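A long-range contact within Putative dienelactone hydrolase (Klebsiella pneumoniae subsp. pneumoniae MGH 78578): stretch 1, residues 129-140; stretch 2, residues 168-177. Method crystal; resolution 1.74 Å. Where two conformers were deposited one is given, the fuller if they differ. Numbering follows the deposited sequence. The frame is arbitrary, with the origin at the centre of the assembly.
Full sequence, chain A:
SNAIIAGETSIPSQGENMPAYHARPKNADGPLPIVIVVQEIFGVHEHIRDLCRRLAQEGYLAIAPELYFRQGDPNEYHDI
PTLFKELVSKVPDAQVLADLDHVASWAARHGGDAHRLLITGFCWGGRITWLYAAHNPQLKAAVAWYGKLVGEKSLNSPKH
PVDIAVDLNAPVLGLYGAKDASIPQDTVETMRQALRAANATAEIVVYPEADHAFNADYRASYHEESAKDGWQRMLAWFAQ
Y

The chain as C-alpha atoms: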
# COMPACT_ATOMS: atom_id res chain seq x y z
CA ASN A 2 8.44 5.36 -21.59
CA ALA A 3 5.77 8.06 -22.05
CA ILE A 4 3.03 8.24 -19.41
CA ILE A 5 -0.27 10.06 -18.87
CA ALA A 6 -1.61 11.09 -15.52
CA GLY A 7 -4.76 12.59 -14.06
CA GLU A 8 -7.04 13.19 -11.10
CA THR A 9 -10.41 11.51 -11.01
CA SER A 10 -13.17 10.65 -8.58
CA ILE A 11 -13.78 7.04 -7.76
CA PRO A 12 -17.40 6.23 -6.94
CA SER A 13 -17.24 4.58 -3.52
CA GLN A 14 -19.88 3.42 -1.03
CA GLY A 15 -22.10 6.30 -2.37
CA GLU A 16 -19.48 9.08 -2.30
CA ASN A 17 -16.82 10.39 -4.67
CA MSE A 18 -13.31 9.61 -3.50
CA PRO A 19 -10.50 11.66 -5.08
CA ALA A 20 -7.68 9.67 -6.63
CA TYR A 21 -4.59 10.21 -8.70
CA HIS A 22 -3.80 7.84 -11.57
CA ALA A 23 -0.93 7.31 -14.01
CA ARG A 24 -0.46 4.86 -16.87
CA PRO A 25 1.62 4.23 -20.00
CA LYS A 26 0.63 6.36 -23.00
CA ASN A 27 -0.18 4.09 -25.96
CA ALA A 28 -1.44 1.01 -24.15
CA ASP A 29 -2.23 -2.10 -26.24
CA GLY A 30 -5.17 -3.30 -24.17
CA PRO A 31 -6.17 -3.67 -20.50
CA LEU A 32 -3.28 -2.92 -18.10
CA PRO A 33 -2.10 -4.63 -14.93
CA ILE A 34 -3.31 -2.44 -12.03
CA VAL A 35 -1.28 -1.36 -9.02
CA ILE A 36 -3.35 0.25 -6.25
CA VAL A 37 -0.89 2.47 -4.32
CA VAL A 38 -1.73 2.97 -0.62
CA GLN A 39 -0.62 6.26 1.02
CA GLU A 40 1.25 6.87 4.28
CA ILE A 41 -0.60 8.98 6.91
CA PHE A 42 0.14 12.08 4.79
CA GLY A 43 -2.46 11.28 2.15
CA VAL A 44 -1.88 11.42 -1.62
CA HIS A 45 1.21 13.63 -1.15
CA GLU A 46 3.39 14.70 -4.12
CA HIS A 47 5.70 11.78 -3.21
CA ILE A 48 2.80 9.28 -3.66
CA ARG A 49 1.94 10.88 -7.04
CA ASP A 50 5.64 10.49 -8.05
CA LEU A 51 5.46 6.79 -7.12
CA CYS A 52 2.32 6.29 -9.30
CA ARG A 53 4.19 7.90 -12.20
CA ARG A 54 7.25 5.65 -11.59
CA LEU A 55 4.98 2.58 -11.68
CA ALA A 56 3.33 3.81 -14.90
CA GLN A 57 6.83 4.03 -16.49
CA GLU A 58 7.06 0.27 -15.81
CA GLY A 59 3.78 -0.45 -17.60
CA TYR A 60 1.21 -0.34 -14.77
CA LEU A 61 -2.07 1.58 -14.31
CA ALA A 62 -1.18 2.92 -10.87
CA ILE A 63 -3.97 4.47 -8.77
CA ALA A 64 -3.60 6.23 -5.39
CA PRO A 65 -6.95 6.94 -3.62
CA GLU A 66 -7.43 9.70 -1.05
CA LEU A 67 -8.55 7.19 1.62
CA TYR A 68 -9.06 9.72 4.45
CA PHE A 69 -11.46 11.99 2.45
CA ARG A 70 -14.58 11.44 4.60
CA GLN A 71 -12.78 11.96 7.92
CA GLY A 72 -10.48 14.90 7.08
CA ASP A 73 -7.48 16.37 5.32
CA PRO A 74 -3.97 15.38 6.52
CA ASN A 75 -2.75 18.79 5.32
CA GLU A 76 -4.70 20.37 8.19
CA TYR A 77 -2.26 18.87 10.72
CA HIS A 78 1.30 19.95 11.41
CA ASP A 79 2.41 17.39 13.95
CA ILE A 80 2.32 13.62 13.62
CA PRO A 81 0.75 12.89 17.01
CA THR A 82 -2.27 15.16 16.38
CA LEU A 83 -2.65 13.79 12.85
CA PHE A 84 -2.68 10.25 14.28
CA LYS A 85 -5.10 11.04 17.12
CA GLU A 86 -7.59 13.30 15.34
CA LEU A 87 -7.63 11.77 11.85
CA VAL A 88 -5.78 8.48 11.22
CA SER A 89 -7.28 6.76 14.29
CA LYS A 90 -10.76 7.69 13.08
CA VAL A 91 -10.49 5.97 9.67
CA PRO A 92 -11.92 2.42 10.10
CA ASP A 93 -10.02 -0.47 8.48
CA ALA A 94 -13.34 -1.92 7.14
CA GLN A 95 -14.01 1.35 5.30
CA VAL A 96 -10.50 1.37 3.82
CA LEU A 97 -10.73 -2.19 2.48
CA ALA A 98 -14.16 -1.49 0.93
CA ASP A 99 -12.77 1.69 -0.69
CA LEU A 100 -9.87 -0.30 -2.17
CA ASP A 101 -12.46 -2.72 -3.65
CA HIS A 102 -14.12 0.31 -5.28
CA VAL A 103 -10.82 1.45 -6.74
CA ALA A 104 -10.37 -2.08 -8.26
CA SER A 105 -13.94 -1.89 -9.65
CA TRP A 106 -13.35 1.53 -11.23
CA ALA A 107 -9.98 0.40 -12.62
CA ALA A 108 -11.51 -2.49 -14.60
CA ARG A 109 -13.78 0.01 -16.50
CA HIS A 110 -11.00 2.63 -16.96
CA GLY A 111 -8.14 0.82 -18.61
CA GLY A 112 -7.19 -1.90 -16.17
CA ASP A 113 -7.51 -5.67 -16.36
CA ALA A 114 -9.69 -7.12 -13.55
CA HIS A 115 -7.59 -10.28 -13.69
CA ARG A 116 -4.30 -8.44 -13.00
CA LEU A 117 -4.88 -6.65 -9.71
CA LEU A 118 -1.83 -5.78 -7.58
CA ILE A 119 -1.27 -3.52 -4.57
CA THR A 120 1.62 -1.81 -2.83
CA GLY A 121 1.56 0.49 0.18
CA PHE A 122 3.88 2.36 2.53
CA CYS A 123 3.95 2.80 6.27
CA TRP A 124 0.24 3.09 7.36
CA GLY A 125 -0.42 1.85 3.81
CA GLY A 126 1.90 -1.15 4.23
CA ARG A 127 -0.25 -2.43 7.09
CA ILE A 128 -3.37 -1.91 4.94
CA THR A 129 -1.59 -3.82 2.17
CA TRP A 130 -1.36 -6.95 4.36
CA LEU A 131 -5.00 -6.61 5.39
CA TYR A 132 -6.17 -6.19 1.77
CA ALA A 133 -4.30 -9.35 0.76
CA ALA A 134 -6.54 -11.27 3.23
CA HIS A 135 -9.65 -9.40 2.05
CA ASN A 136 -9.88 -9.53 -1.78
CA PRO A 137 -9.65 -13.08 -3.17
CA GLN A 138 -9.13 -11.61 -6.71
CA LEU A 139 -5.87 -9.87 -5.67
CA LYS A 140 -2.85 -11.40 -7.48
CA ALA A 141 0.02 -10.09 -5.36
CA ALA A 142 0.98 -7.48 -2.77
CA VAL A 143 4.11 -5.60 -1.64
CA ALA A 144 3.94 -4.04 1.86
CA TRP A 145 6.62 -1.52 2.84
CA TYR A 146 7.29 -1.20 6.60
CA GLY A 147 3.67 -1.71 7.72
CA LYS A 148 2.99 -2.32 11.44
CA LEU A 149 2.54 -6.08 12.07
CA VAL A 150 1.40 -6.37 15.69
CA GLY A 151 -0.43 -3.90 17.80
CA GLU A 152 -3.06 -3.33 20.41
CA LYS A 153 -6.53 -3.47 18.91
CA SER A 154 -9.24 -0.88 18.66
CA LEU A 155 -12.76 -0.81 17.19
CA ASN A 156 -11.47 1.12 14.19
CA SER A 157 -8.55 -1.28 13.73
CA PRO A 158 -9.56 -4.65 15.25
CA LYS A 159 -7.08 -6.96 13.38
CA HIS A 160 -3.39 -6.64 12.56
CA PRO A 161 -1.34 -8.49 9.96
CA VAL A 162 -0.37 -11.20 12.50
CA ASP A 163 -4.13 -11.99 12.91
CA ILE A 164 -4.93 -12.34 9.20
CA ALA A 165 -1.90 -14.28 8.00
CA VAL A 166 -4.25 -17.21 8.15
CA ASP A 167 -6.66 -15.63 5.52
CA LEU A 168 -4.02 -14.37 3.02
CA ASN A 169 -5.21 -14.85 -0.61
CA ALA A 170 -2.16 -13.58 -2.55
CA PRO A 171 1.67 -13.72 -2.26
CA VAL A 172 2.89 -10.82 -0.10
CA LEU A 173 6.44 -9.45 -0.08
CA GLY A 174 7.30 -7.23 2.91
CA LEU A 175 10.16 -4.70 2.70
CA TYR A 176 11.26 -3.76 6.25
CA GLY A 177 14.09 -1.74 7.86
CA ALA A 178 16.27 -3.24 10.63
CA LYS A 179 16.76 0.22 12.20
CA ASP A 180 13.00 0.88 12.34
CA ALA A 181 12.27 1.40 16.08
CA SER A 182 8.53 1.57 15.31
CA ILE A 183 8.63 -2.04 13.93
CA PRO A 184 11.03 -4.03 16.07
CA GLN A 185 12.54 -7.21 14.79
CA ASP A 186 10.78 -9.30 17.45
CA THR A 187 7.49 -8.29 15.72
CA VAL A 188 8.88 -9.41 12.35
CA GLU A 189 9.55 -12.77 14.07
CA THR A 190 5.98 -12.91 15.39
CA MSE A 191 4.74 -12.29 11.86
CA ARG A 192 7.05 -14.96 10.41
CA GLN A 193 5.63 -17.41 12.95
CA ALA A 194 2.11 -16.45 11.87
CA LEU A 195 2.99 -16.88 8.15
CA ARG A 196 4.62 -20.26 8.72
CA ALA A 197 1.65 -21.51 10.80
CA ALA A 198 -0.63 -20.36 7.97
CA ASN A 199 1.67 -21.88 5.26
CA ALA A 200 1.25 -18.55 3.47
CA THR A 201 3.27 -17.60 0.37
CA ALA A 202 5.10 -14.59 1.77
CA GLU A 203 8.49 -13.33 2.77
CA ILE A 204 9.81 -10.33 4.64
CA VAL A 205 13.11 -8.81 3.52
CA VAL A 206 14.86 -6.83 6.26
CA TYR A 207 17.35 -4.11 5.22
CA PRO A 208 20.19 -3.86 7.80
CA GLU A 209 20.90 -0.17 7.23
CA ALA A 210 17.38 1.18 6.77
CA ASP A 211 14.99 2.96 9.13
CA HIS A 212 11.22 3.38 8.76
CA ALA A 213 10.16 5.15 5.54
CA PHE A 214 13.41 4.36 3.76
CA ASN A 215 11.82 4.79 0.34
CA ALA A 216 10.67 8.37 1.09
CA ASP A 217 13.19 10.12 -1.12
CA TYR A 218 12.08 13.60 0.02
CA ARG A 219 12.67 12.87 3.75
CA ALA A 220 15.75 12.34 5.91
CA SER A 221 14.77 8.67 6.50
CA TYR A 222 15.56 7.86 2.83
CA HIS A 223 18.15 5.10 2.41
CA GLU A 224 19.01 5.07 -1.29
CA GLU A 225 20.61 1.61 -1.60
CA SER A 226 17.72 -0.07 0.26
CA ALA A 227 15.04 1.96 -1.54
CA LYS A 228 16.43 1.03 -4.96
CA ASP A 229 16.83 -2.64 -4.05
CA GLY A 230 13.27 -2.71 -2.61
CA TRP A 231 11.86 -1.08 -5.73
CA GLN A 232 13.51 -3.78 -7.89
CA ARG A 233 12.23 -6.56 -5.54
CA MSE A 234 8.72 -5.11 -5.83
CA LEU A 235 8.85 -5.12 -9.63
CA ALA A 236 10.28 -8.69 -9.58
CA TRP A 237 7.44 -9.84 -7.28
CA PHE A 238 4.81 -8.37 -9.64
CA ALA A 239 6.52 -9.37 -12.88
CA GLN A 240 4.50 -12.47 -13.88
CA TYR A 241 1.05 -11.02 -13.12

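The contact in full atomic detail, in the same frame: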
# COMPACT_ATOMS: atom_id res chain seq x y z
N THR A 129 -1.96 -2.87 3.21
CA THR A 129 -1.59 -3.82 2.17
C THR A 129 -1.73 -5.28 2.65
O THR A 129 -2.33 -6.09 1.95
CB THR A 129 -0.17 -3.50 1.62
OG1 THR A 129 -0.25 -2.27 0.89
CG2 THR A 129 0.26 -4.56 0.56
N TRP A 130 -1.18 -5.61 3.82
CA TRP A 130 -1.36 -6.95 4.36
C TRP A 130 -2.84 -7.28 4.54
O TRP A 130 -3.29 -8.38 4.18
CB TRP A 130 -0.69 -7.07 5.74
CG TRP A 130 0.83 -7.14 5.72
CD1 TRP A 130 1.72 -6.14 6.07
CD2 TRP A 130 1.62 -8.30 5.42
NE1 TRP A 130 3.03 -6.62 5.98
CE2 TRP A 130 2.98 -7.94 5.58
CE3 TRP A 130 1.30 -9.62 4.99
CZ2 TRP A 130 4.03 -8.83 5.35
CZ3 TRP A 130 2.35 -10.53 4.76
CH2 TRP A 130 3.71 -10.13 4.95
N LEU A 131 -3.57 -6.36 5.16
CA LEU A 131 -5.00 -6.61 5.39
C LEU A 131 -5.75 -6.88 4.08
O LEU A 131 -6.64 -7.75 4.02
CB LEU A 131 -5.66 -5.45 6.14
CG LEU A 131 -5.11 -5.11 7.54
CD1 LEU A 131 -5.97 -4.02 8.23
CD2 LEU A 131 -4.91 -6.29 8.41
N TYR A 132 -5.46 -6.06 3.05
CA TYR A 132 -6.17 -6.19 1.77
C TYR A 132 -5.88 -7.54 1.11
O TYR A 132 -6.78 -8.15 0.47
CB TYR A 132 -5.79 -5.03 0.80
CG TYR A 132 -6.81 -4.92 -0.30
CD1 TYR A 132 -8.13 -4.58 -0.02
CD2 TYR A 132 -6.45 -5.21 -1.61
CE1 TYR A 132 -9.09 -4.52 -1.02
CE2 TYR A 132 -7.41 -5.15 -2.66
CZ TYR A 132 -8.71 -4.79 -2.34
OH TYR A 132 -9.67 -4.73 -3.32
N ALA A 133 -4.64 -8.04 1.28
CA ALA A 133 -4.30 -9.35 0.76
C ALA A 133 -5.10 -10.50 1.40
O ALA A 133 -5.27 -11.54 0.77
CB ALA A 133 -2.75 -9.62 0.87
N ALA A 134 -5.64 -10.28 2.61
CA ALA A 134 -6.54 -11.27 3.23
C ALA A 134 -8.01 -10.92 2.99
O ALA A 134 -8.92 -11.60 3.50
CB ALA A 134 -6.28 -11.34 4.73
N HIS A 135 -8.27 -9.85 2.25
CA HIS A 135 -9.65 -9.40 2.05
C HIS A 135 -10.20 -9.72 0.65
O HIS A 135 -11.34 -10.19 0.52
CB HIS A 135 -9.71 -7.89 2.32
CG HIS A 135 -11.02 -7.25 1.94
ND1 HIS A 135 -12.12 -7.26 2.77
CD2 HIS A 135 -11.39 -6.58 0.82
CE1 HIS A 135 -13.12 -6.61 2.18
NE2 HIS A 135 -12.69 -6.18 1.00
N ASN A 136 -9.40 -9.44 -0.38
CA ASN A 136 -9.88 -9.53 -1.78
C ASN A 136 -9.32 -10.79 -2.42
O ASN A 136 -8.14 -10.85 -2.73
CB ASN A 136 -9.49 -8.27 -2.62
CG ASN A 136 -10.05 -8.33 -4.04
OD1 ASN A 136 -10.55 -9.38 -4.46
ND2 ASN A 136 -10.03 -7.18 -4.78
N PRO A 137 -10.18 -11.81 -2.64
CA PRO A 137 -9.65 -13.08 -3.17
C PRO A 137 -9.13 -12.96 -4.63
O PRO A 137 -8.41 -13.86 -5.09
CB PRO A 137 -10.85 -14.02 -3.12
CG PRO A 137 -12.02 -13.18 -3.08
CD PRO A 137 -11.63 -11.85 -2.45
N GLN A 138 -9.52 -11.88 -5.31
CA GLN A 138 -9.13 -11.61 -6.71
C GLN A 138 -7.70 -11.06 -6.78
O GLN A 138 -7.07 -11.11 -7.82
CB GLN A 138 -10.09 -10.61 -7.39
CG GLN A 138 -11.47 -11.12 -7.96
CD GLN A 138 -12.30 -10.01 -8.66
OE1 GLN A 138 -12.05 -9.63 -9.82
NE2 GLN A 138 -13.31 -9.49 -7.96
N LEU A 139 -7.18 -10.53 -5.66
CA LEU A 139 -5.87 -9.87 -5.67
C LEU A 139 -4.79 -10.87 -6.11
O LEU A 139 -4.78 -12.00 -5.64
CB LEU A 139 -5.57 -9.29 -4.28
CG LEU A 139 -4.21 -8.56 -4.21
CD1 LEU A 139 -4.28 -7.21 -4.92
CD2 LEU A 139 -3.87 -8.41 -2.68
N LYS A 140 -3.88 -10.47 -7.00
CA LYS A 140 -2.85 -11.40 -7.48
C LYS A 140 -1.56 -11.36 -6.68
O LYS A 140 -0.91 -12.40 -6.53
CB LYS A 140 -2.52 -11.11 -8.95
CG LYS A 140 -3.71 -11.41 -9.88
CD LYS A 140 -4.04 -12.92 -9.83
CE LYS A 140 -5.04 -13.31 -10.92
NZ LYS A 140 -6.40 -12.81 -10.60
N LEU A 168 -4.70 -14.91 4.22
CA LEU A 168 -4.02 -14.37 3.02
C LEU A 168 -4.37 -15.13 1.72
O LEU A 168 -4.37 -16.39 1.68
CB LEU A 168 -2.50 -14.31 3.25
CG LEU A 168 -2.05 -13.23 4.22
CD1 LEU A 168 -0.57 -13.47 4.61
CD2 LEU A 168 -2.29 -11.75 3.69
N ASN A 169 -4.68 -14.36 0.67
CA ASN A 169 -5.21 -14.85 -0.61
C ASN A 169 -4.17 -14.80 -1.72
O ASN A 169 -4.34 -15.45 -2.75
CB ASN A 169 -6.40 -14.00 -1.09
CG ASN A 169 -7.59 -14.04 -0.14
OD1 ASN A 169 -8.11 -13.01 0.29
ND2 ASN A 169 -8.02 -15.24 0.19
N ALA A 170 -3.13 -13.98 -1.52
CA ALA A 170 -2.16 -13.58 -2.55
C ALA A 170 -0.77 -13.56 -1.94
O ALA A 170 -0.64 -13.31 -0.71
CB ALA A 170 -2.49 -12.15 -3.04
N PRO A 171 0.29 -13.81 -2.75
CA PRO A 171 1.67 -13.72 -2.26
C PRO A 171 2.01 -12.30 -1.83
O PRO A 171 1.76 -11.35 -2.61
CB PRO A 171 2.53 -14.12 -3.49
CG PRO A 171 1.59 -14.83 -4.38
CD PRO A 171 0.24 -14.26 -4.16
N VAL A 172 2.56 -12.15 -0.61
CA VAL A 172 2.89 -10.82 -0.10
C VAL A 172 4.36 -10.76 0.16
O VAL A 172 4.91 -11.63 0.84
CB VAL A 172 2.18 -10.51 1.24
CG1 VAL A 172 2.50 -9.09 1.63
CG2 VAL A 172 0.65 -10.68 1.11
N LEU A 173 5.01 -9.74 -0.38
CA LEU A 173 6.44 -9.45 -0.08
C LEU A 173 6.45 -8.27 0.88
O LEU A 173 5.82 -7.22 0.59
CB LEU A 173 7.13 -8.98 -1.38
CG LEU A 173 8.49 -8.34 -1.21
CD1 LEU A 173 9.56 -9.31 -0.55
CD2 LEU A 173 9.02 -7.97 -2.63
N GLY A 174 7.15 -8.39 2.01
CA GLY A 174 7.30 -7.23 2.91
C GLY A 174 8.70 -6.67 2.79
O GLY A 174 9.68 -7.41 2.70
N LEU A 175 8.83 -5.34 2.78
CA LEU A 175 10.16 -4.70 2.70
C LEU A 175 10.31 -3.86 3.98
O LEU A 175 9.60 -2.87 4.16
CB LEU A 175 10.20 -3.80 1.43
CG LEU A 175 10.03 -4.62 0.12
CD1 LEU A 175 9.83 -3.66 -1.08
CD2 LEU A 175 11.27 -5.58 -0.13
N TYR A 176 11.21 -4.29 4.87
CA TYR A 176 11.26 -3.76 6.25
C TYR A 176 12.67 -3.26 6.56
O TYR A 176 13.66 -3.75 5.97
CB TYR A 176 10.79 -4.85 7.23
CG TYR A 176 9.26 -4.90 7.25
CD1 TYR A 176 8.54 -5.35 6.11
CD2 TYR A 176 8.54 -4.48 8.38
CE1 TYR A 176 7.17 -5.34 6.09
CE2 TYR A 176 7.12 -4.48 8.38
CZ TYR A 176 6.45 -4.92 7.23
OH TYR A 176 5.07 -4.89 7.18
N GLY A 177 12.77 -2.28 7.46
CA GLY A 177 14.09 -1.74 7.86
C GLY A 177 14.52 -2.24 9.25
O GLY A 177 13.76 -2.14 10.22

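The end of a helix, residues 129-133 of stretch 1, lies against the strand 172-177 of stretch 2 with the two chain directions nearly antiparallel: the angle between their axes is 171° and their closest approach is 9.9 Å. That spacing leaves room for side chains between the backbones. Farther along, the chains draw together, and the CA atoms of Ala134 and Leu168 are 4.0 Å apart. The contact buries 641 Å² in total, counting both sides.

Thr129 points its CB toward stretch 2 but stays out of contact. Trp130 makes the broadest contribution from the helix. Its CA-to-CB bond runs sideways, yet with chi1 at -74° (m) and chi2 at 106° the indole reaches along the strand. Val172 CG1 sits 3.5 Å from the centroid of the six-membered ring and 16° off its normal, which identifies a CH-pi contact over one face; the closest pair is Trp130 CZ3 and Val172 CG1, at 3.4 Å. The edge of the indole is used differently at its two ends. Trp130 CZ3 meets Leu168 CD1 at 4.1 Å in an apolar contact, whereas Trp130 NE1 donates a hydrogen bond to Tyr176 OH, with an N-to-O distance of 2.9 Å and an angle of 158° at the hydrogen. This bond satisfies the indole's one polar group within a buried setting. Between these points the ring passes Gly174, whose CA is 4.4 Å from Trp130 CZ2. A CB built on Gly174 would lie only 3.4 Å from that CZ2 atom and would clash with Tyr176 CE1 at 2.9 Å, so the bare backbone suits the crowding here.

Leu131 and Tyr132 point away and make no contact. Ala133 returns to the interface, its small methyl touching two branched side chains at once: Ala133 CB is 3.6 Å from Leu168 CD2 and 3.6 Å from Val172 CG2. Its carbonyl supplies the backbone link, accepting a hydrogen bond from Asn169 N to Ala133 O at 2.9 Å and 150°. The nearby Asn169 OD1 is 3.2 Å from Ala133 O, but both atoms are acceptors, so proximity alone does not make a bond.

Ala134 continues the apolar packing, with its CB 4.1 Å from Leu168 CD2. Asn169 OD1 then lies against the backbone beyond the helix, 3.4 Å from Ala134 C and 3.7 Å from Asn136 C. The CA-to-CB bond of Asn136 points away, and its polar atoms bond within stretch 1: ND2 donates to Tyr132 OH at 2.9 Å, and OD1 accepts from Gln138 N at 2.8 Å. The latter bond lies within the type I turn from Asn136 to Leu139, which is also closed by Leu139 N donating to Asn136 O at 3.1 Å.

At the end of this turn Leu139 meets Ala170. Ala170 CB packs 4.0 Å from Leu139 CD2 and 3.5 Å from Leu139 O. Finally, the CA-to-CB bond of Lys140 points away, but its backbone makes contact, Lys140 O lying 3.2 Å from Pro171 CD.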